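Local coordinates for phenazine-1-carboxylate N-methyltransferase (Pseudomonas aeruginosa, PDB 2IP2), which transfers a methyl group from S-adenosyl-L-methionine to phenazine-1-carboxylate, giving 5-methylphenazine-1-carboxylate on the pathway to the blue virulence pigment pyocyanin, at residues V27-G32 and S94-V99; G32-I37 and E69-D74; S39-D42 and T46-A49. All coordinates share one frame; numbering follows the deposited sequence.

Interaction 1. Residues V27-G32 and S94-V99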
loop_
_atom_site.group_PDB
_atom_site.type_symbol
_atom_site.label_atom_id
_atom_site.label_comp_id
_atom_site.label_asym_id
_atom_site.label_seq_id
_atom_site.Cartn_x
_atom_site.Cartn_y
_atom_site.Cartn_z
ATOM N N VAL A 27 -11.370 -3.320 3.888
ATOM C CA VAL A 27 -12.772 -3.112 3.832
ATOM C C VAL A 27 -13.545 -4.330 3.373
ATOM O O VAL A 27 -14.540 -4.713 4.001
ATOM C CB VAL A 27 -13.103 -1.873 2.963
ATOM C CG1 VAL A 27 -14.634 -1.808 2.714
ATOM C CG2 VAL A 27 -12.598 -0.536 3.621
ATOM N N ALA A 28 -13.141 -4.941 2.274
ATOM C CA ALA A 28 -13.829 -6.165 1.801
ATOM C C ALA A 28 -13.849 -7.229 2.922
ATOM O O ALA A 28 -14.844 -7.967 3.079
ATOM C CB ALA A 28 -13.090 -6.743 0.548
ATOM N N THR A 29 -12.739 -7.299 3.671
ATOM C CA THR A 29 -12.604 -8.252 4.792
ATOM C C THR A 29 -13.541 -7.917 5.970
ATOM O O THR A 29 -14.305 -8.784 6.407
ATOM C CB THR A 29 -11.110 -8.451 5.209
ATOM O OG1 THR A 29 -10.395 -8.826 4.039
ATOM C CG2 THR A 29 -10.977 -9.626 6.304
ATOM N N ARG A 30 -13.482 -6.711 6.494
ATOM C CA ARG A 30 -14.380 -6.245 7.558
ATOM C C ARG A 30 -15.836 -6.481 7.161
ATOM O O ARG A 30 -16.627 -6.894 7.990
ATOM C CB ARG A 30 -14.306 -4.725 7.709
ATOM C CG ARG A 30 -13.335 -4.094 8.626
ATOM C CD ARG A 30 -13.882 -3.885 10.063
ATOM N NE ARG A 30 -14.962 -2.884 10.237
ATOM C CZ ARG A 30 -14.805 -1.584 10.505
ATOM N NH1 ARG A 30 -13.599 -1.004 10.569
ATOM N NH2 ARG A 30 -15.890 -0.837 10.688
ATOM N N LEU A 31 -16.184 -6.203 5.906
ATOM C CA LEU A 31 -17.578 -6.381 5.453
ATOM C C LEU A 31 -17.994 -7.847 5.193
ATOM O O LEU A 31 -19.203 -8.115 4.994
ATOM C CB LEU A 31 -17.827 -5.563 4.200
ATOM C CG LEU A 31 -17.770 -4.042 4.423
ATOM C CD1 LEU A 31 -18.163 -3.425 3.112
ATOM C CD2 LEU A 31 -18.640 -3.527 5.623
ATOM N N GLY A 32 -17.023 -8.751 5.180
ATOM C CA GLY A 32 -17.261 -10.191 4.923
ATOM C C GLY A 32 -17.763 -10.466 3.504
ATOM O O GLY A 32 -18.454 -11.445 3.259
ATOM N N SER A 94 -7.315 -19.118 7.066
ATOM C CA SER A 94 -7.283 -18.028 6.077
ATOM C C SER A 94 -6.401 -16.890 6.596
ATOM O O SER A 94 -5.925 -16.914 7.738
ATOM C CB SER A 94 -8.690 -17.499 5.854
ATOM O OG SER A 94 -9.159 -16.945 7.075
ATOM N N PHE A 95 -6.236 -15.867 5.757
ATOM C CA PHE A 95 -5.545 -14.617 6.153
ATOM C C PHE A 95 -6.487 -13.585 6.779
ATOM O O PHE A 95 -6.070 -12.455 7.129
ATOM C CB PHE A 95 -4.858 -14.038 4.934
ATOM C CG PHE A 95 -3.626 -14.794 4.524
ATOM C CD1 PHE A 95 -3.428 -16.104 4.923
ATOM C CD2 PHE A 95 -2.640 -14.183 3.753
ATOM C CE1 PHE A 95 -2.281 -16.809 4.539
ATOM C CE2 PHE A 95 -1.463 -14.886 3.375
ATOM C CZ PHE A 95 -1.296 -16.194 3.763
ATOM N N ARG A 96 -7.750 -14.004 6.961
ATOM C CA ARG A 96 -8.801 -13.052 7.366
ATOM C C ARG A 96 -8.433 -12.297 8.637
ATOM O O ARG A 96 -8.448 -11.075 8.657
ATOM C CB ARG A 96 -10.172 -13.741 7.538
ATOM C CG ARG A 96 -11.185 -12.847 8.206
ATOM C CD ARG A 96 -12.642 -13.456 8.345
ATOM N NE ARG A 96 -13.313 -12.773 9.461
ATOM C CZ ARG A 96 -14.067 -11.684 9.354
ATOM N NH1 ARG A 96 -14.321 -11.147 8.171
ATOM N NH2 ARG A 96 -14.593 -11.156 10.446
ATOM N N ASP A 97 -8.123 -13.014 9.725
ATOM C CA ASP A 97 -7.806 -12.325 10.980
ATOM C C ASP A 97 -6.523 -11.529 10.899
ATOM O O ASP A 97 -6.377 -10.571 11.632
ATOM C CB ASP A 97 -7.669 -13.346 12.108
ATOM C CG ASP A 97 -9.009 -13.974 12.402
ATOM O OD1 ASP A 97 -9.980 -13.184 12.591
ATOM O OD2 ASP A 97 -9.104 -15.200 12.334
ATOM N N MET A 98 -5.577 -11.996 10.097
ATOM C CA MET A 98 -4.323 -11.219 9.888
ATOM C C MET A 98 -4.639 -9.878 9.185
ATOM O O MET A 98 -4.213 -8.796 9.643
ATOM C CB MET A 98 -3.295 -12.027 9.082
ATOM C CG MET A 98 -1.935 -11.336 8.957
ATOM S SD MET A 98 -0.971 -11.925 7.575
ATOM C CE MET A 98 -1.980 -11.182 6.274
ATOM N N VAL A 99 -5.436 -9.931 8.126
ATOM C CA VAL A 99 -5.852 -8.682 7.410
ATOM C C VAL A 99 -6.489 -7.655 8.365
ATOM O O VAL A 99 -6.192 -6.447 8.330
ATOM C CB VAL A 99 -6.820 -9.003 6.227
ATOM C CG1 VAL A 99 -7.478 -7.711 5.641
ATOM C CG2 VAL A 99 -6.085 -9.847 5.111
HETATM O O HOH W 1 -16.235 -8.964 9.605
#
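T29, in the last turn of helix 6-30, faces the first turn of helix 96-102 and meets both R96 and V99. The methyl CG2, anti to the backbone N (chi1 -54° for OG1), lies 3.7 Å from R96 CG, the two side chains running antiparallel alongside one another. The OG1 branch is set against V99, with OG1 3.5 Å from V99 CG1. A hydrogen bond to V25 O settles this hydroxyl inside its own helix, and it can then lie against the V99 methyl, with CB beside it and CG2 given to R96. T29 O receives G32 N at the helix end and also lies 2.9 Å from R96 NH1, near the plane of the guanidinium.

R96 spans the gap because its chain is extended from CG to NE. Its backbone N donates to S94 OG at 3.3 Å, a capping bond at the start of helix 96-102. Helix 6-30 belongs to the N-terminal dimerisation domain, whose family is related to helix-turn-helix proteins, and the contact ties its end to the start of a helix further along the chain.

Next along, R30 takes part through its carbonyl: water 1 donates to R30 O at 2.7 Å and accepts from R96 NH2 at 2.9 Å, lying in the guanidinium plane at its edge. The R30 side chain leads elsewhere, to a salt bridge with E115 of the second subunit. G32 closes the helix in a Schellman motif with phi 66°, a conformation easy for glycine, and its CA lies 4.5 Å from R96 NH1.

Interaction 2. Residues G32-I37 and E69-D74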
loop_
_atom_site.group_PDB
_atom_site.type_symbol
_atom_site.label_atom_id
_atom_site.label_comp_id
_atom_site.label_asym_id
_atom_site.label_seq_id
_atom_site.Cartn_x
_atom_site.Cartn_y
_atom_site.Cartn_z
ATOM N N GLY A 32 -17.023 -8.751 5.180
ATOM C CA GLY A 32 -17.261 -10.191 4.923
ATOM C C GLY A 32 -17.763 -10.466 3.504
ATOM O O GLY A 32 -18.454 -11.445 3.259
ATOM N N LEU A 33 -17.344 -9.645 2.549
ATOM C CA LEU A 33 -17.736 -9.827 1.126
ATOM C C LEU A 33 -17.413 -11.217 0.549
ATOM O O LEU A 33 -18.199 -11.801 -0.183
ATOM C CB LEU A 33 -17.099 -8.748 0.236
ATOM C CG LEU A 33 -17.462 -7.308 0.551
ATOM C CD1 LEU A 33 -16.857 -6.387 -0.554
ATOM C CD2 LEU A 33 -18.984 -7.112 0.690
ATOM N N ALA A 34 -16.254 -11.738 0.885
ATOM C CA ALA A 34 -15.898 -13.050 0.422
ATOM C C ALA A 34 -16.837 -14.158 0.930
ATOM O O ALA A 34 -17.153 -15.076 0.163
ATOM C CB ALA A 34 -14.457 -13.361 0.825
ATOM N N ASP A 35 -17.234 -14.088 2.197
ATOM C CA ASP A 35 -18.238 -14.996 2.797
ATOM C C ASP A 35 -19.604 -14.838 2.160
ATOM O O ASP A 35 -20.219 -15.832 1.747
ATOM C CB ASP A 35 -18.312 -14.748 4.296
ATOM C CG ASP A 35 -16.915 -14.871 4.941
ATOM O OD1 ASP A 35 -16.246 -15.904 4.648
ATOM O OD2 ASP A 35 -16.489 -13.940 5.664
ATOM N N LEU A 36 -20.066 -13.589 2.062
ATOM C CA LEU A 36 -21.328 -13.305 1.378
ATOM C C LEU A 36 -21.337 -13.883 -0.023
ATOM O O LEU A 36 -22.294 -14.588 -0.412
ATOM C CB LEU A 36 -21.641 -11.782 1.363
ATOM C CG LEU A 36 -21.772 -11.141 2.759
ATOM C CD1 LEU A 36 -21.834 -9.684 2.660
ATOM C CD2 LEU A 36 -23.068 -11.609 3.487
ATOM N N ILE A 37 -20.305 -13.582 -0.795
ATOM C CA ILE A 37 -20.207 -14.090 -2.173
ATOM C C ILE A 37 -20.201 -15.607 -2.264
ATOM O O ILE A 37 -20.918 -16.170 -3.129
ATOM C CB ILE A 37 -18.993 -13.477 -2.949
ATOM C CG1 ILE A 37 -19.288 -11.979 -3.227
ATOM C CG2 ILE A 37 -18.709 -14.261 -4.223
ATOM C CD1 ILE A 37 -18.025 -11.087 -3.589
ATOM N N GLU A 69 -7.694 -8.737 -9.501
ATOM C CA GLU A 69 -7.749 -10.215 -9.384
ATOM C C GLU A 69 -7.970 -10.730 -7.984
ATOM O O GLU A 69 -7.600 -11.855 -7.648
ATOM C CB GLU A 69 -6.505 -10.875 -10.034
ATOM C CG GLU A 69 -6.491 -10.578 -11.537
ATOM C CD GLU A 69 -5.299 -11.212 -12.258
ATOM O OE1 GLU A 69 -4.633 -12.099 -11.648
ATOM O OE2 GLU A 69 -5.049 -10.783 -13.405
ATOM N N ILE A 70 -8.614 -9.914 -7.169
ATOM C CA ILE A 70 -8.997 -10.338 -5.834
ATOM C C ILE A 70 -10.326 -11.050 -5.848
ATOM O O ILE A 70 -10.407 -12.183 -5.360
ATOM C CB ILE A 70 -8.886 -9.186 -4.822
ATOM C CG1 ILE A 70 -7.370 -8.962 -4.598
ATOM C CG2 ILE A 70 -9.614 -9.548 -3.497
ATOM C CD1 ILE A 70 -6.962 -7.728 -3.895
ATOM N N PHE A 71 -11.371 -10.442 -6.382
ATOM C CA PHE A 71 -12.566 -11.256 -6.737
ATOM C C PHE A 71 -12.628 -11.433 -8.283
ATOM O O PHE A 71 -11.789 -10.883 -8.999
ATOM C CB PHE A 71 -13.860 -10.562 -6.265
ATOM C CG PHE A 71 -13.989 -10.477 -4.758
ATOM C CD1 PHE A 71 -14.390 -11.581 -4.022
ATOM C CD2 PHE A 71 -13.677 -9.294 -4.055
ATOM C CE1 PHE A 71 -14.503 -11.553 -2.658
ATOM C CE2 PHE A 71 -13.802 -9.259 -2.603
ATOM C CZ PHE A 71 -14.191 -10.416 -1.917
ATOM N N GLN A 72 -13.648 -12.144 -8.783
ATOM C CA GLN A 72 -13.876 -12.236 -10.232
ATOM C C GLN A 72 -15.353 -12.154 -10.571
ATOM O O GLN A 72 -16.200 -12.172 -9.674
ATOM C CB GLN A 72 -13.274 -13.530 -10.841
ATOM C CG GLN A 72 -13.957 -14.866 -10.411
ATOM C CD GLN A 72 -13.239 -16.120 -10.951
ATOM O OE1 GLN A 72 -12.904 -17.026 -10.197
ATOM N NE2 GLN A 72 -13.033 -16.176 -12.256
ATOM N N GLY A 73 -15.636 -12.072 -11.868
ATOM C CA GLY A 73 -17.005 -12.009 -12.382
ATOM C C GLY A 73 -17.527 -10.597 -12.367
ATOM O O GLY A 73 -16.753 -9.659 -12.299
ATOM N N ASP A 74 -18.846 -10.446 -12.373
ATOM C CA ASP A 74 -19.463 -9.114 -12.487
ATOM C C ASP A 74 -20.839 -9.141 -11.875
ATOM O O ASP A 74 -21.271 -10.191 -11.515
ATOM C CB ASP A 74 -19.491 -8.640 -13.959
ATOM C CG ASP A 74 -20.402 -9.470 -14.861
ATOM O OD1 ASP A 74 -21.342 -10.153 -14.423
ATOM O OD2 ASP A 74 -20.166 -9.408 -16.081
#
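A34 and F71 are the pair whose CA atoms come nearest, 8.1 Å apart. On one side G32 sits at the N-cap position and helix 33-38 starts behind it, with I37 N bonded to L33 O at 2.8 Å. On the other, E69 with its positive phi ends helix 55-67 in a Schellman motif, after which the chain extends into the short strand 71-72.

F71 reaches across. Its CG stands anti to the carbonyl carbon (chi1 -66°), and the CE1-CZ edge of the ring abuts the helix at A34. A34 CA lies at the ring edge, 3.7 Å from F71 CE1, and A34 CB is 3.9 Å from the same atom; the small alanine lets the ring come up to the helix backbone. I37 approaches differently: its CD1 sits over one face, 4.0 Å from the F71 ring centroid and 27° off the normal, a CH-pi contact displaced toward the rim. The CG1-CD1 arm of isoleucine is long enough to lay its end methyl over the ring from one turn after L33. L33 adds CB, 4.0 Å from F71 CZ, on an oblique approach.

All four are buried, and the side-chain contacts are apolar; the ring also lies against the A34 backbone, N included. M62 and L65 of helix 55-67 also pack on F71, while N81 of strand 78-81 touches the F71 side chain and donates from ND2 to A34 O. Helices 33-38 and 55-67 thus both pack on F71 of the antiparallel hairpin 71-72/78-81, consistent with the winged-helix form of the helix-turn-helix fold.

Interaction 3. Residues S39-D42 and T46-A49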
loop_
_atom_site.group_PDB
_atom_site.type_symbol
_atom_site.label_atom_id
_atom_site.label_comp_id
_atom_site.label_asym_id
_atom_site.label_seq_id
_atom_site.Cartn_x
_atom_site.Cartn_y
_atom_site.Cartn_z
ATOM N N SER A 39 -21.551 -17.670 -0.352
ATOM C CA SER A 39 -22.923 -18.174 -0.043
ATOM C C SER A 39 -23.959 -17.841 -1.125
ATOM O O SER A 39 -25.155 -18.175 -0.981
ATOM C CB SER A 39 -23.396 -17.626 1.297
ATOM O OG SER A 39 -23.712 -16.235 1.221
ATOM N N GLY A 40 -23.514 -17.151 -2.173
ATOM C CA GLY A 40 -24.355 -16.789 -3.327
ATOM C C GLY A 40 -24.973 -15.407 -3.350
ATOM O O GLY A 40 -25.807 -15.100 -4.200
ATOM N N ILE A 41 -24.573 -14.546 -2.412
ATOM C CA ILE A 41 -25.034 -13.160 -2.414
ATOM C C ILE A 41 -23.989 -12.428 -3.285
ATOM O O ILE A 41 -22.817 -12.233 -2.874
ATOM C CB ILE A 41 -25.022 -12.578 -1.015
ATOM C CG1 ILE A 41 -25.918 -13.411 -0.085
ATOM C CG2 ILE A 41 -25.461 -11.080 -1.028
ATOM C CD1 ILE A 41 -25.735 -13.109 1.415
ATOM N N ASP A 42 -24.368 -12.129 -4.509
ATOM C CA ASP A 42 -23.344 -11.997 -5.550
ATOM C C ASP A 42 -23.660 -10.943 -6.619
ATOM O O ASP A 42 -23.077 -10.933 -7.721
ATOM C CB ASP A 42 -23.038 -13.339 -6.179
ATOM C CG ASP A 42 -24.187 -13.864 -7.026
ATOM O OD1 ASP A 42 -25.205 -13.165 -7.146
ATOM O OD2 ASP A 42 -24.079 -14.995 -7.525
ATOM N N THR A 46 -27.639 -7.012 -3.903
ATOM C CA THR A 46 -27.780 -7.905 -2.747
ATOM C C THR A 46 -26.610 -7.786 -1.768
ATOM O O THR A 46 -26.814 -7.812 -0.578
ATOM C CB THR A 46 -27.983 -9.365 -3.148
ATOM O OG1 THR A 46 -26.872 -9.811 -3.932
ATOM C CG2 THR A 46 -29.312 -9.490 -3.994
ATOM N N LEU A 47 -25.405 -7.570 -2.292
ATOM C CA LEU A 47 -24.253 -7.260 -1.393
ATOM C C LEU A 47 -24.480 -5.976 -0.562
ATOM O O LEU A 47 -24.330 -5.984 0.644
ATOM C CB LEU A 47 -22.995 -7.164 -2.242
ATOM C CG LEU A 47 -22.418 -8.545 -2.629
ATOM C CD1 LEU A 47 -21.284 -8.368 -3.672
ATOM C CD2 LEU A 47 -21.944 -9.292 -1.374
ATOM N N ALA A 48 -24.931 -4.899 -1.219
ATOM C CA ALA A 48 -25.241 -3.643 -0.567
ATOM C C ALA A 48 -26.273 -3.730 0.535
ATOM O O ALA A 48 -26.085 -3.145 1.627
ATOM C CB ALA A 48 -25.586 -2.524 -1.606
ATOM N N ALA A 49 -27.357 -4.478 0.267
ATOM C CA ALA A 49 -28.425 -4.672 1.241
ATOM C C ALA A 49 -27.871 -5.466 2.394
ATOM O O ALA A 49 -28.200 -5.219 3.582
ATOM C CB ALA A 49 -29.636 -5.420 0.607
HETATM O O HOH W 2 -27.463 -12.279 -4.994
#
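T46 has its OG1 between the backbone N and the carbonyl carbon (chi1 59°), which turns the hydroxyl back toward the loop before the helix, while I41 carries CG2 anti to its own backbone N (chi1 -59° for CG1), a torsion that brings CG2 to T46. The two side chains meet at 3.5 Å between I41 CG2 and T46 OG1. I41 CG2 is also 3.6 Å from T46 O and 4.0 Å from L47 CD2, and one branch of isoleucine thereby touches two successive residues of helix 44-51.

L47 CD2 lies 3.4 Å from I41 O, a contact of a methyl with a carbonyl oxygen. Beyond it, L47 turns inward among L36 and I37 of helix 33-38 and I58 of helix 55-67, and a long branched leucine suits a place where loop and helices converge.

A water also links the two segments. Water 2 accepts from D42 N at 3.1 Å and is hydrogen-bonded to T46 OG1 at 2.8 Å, bridging the loop backbone to the first turn of the helix. The threonine hydroxyl has a second partner in S43 OG, which holds it from the chain just before it. A short hydroxyl-bearing side chain suits this place: it can serve the water while T46 CB stays 3.7 Å from I41 CG2.

Before this, G40 ends helix 33-38 in a Schellman motif with phi 97°, which glycine adopts readily and which sends the chain on toward helix 44-51. D42 is also joined to Y79 of strand 78-81 by backbone hydrogen bonding. The result is a short, Schellman-terminated connection between helices 33-38 and 44-51, consistent with the winged-helix form of the helix-turn-helix fold of the dimerisation domain.

In the fold
The three contacts are nested along the chain: interaction 3 lies within the loop closed by interaction 2, and that within the loop closed by interaction 1. Interactions 1 and 2 share G32, their centres 12 Å apart, and A28 O to L33 N, 3.1 Å, is a probable hydrogen bond between them. Interactions 2 and 3, centres 10 Å apart, join through a probable bond from I41 N to L36 O, 3.0 Å, and through L36 CB packed on L47 CD2, 3.7 Å. Interactions 1 and 3 do not touch, their centres being about 17 Å apart. All three lie away from the predicted S-adenosyl-L-methionine residues D198 and R241.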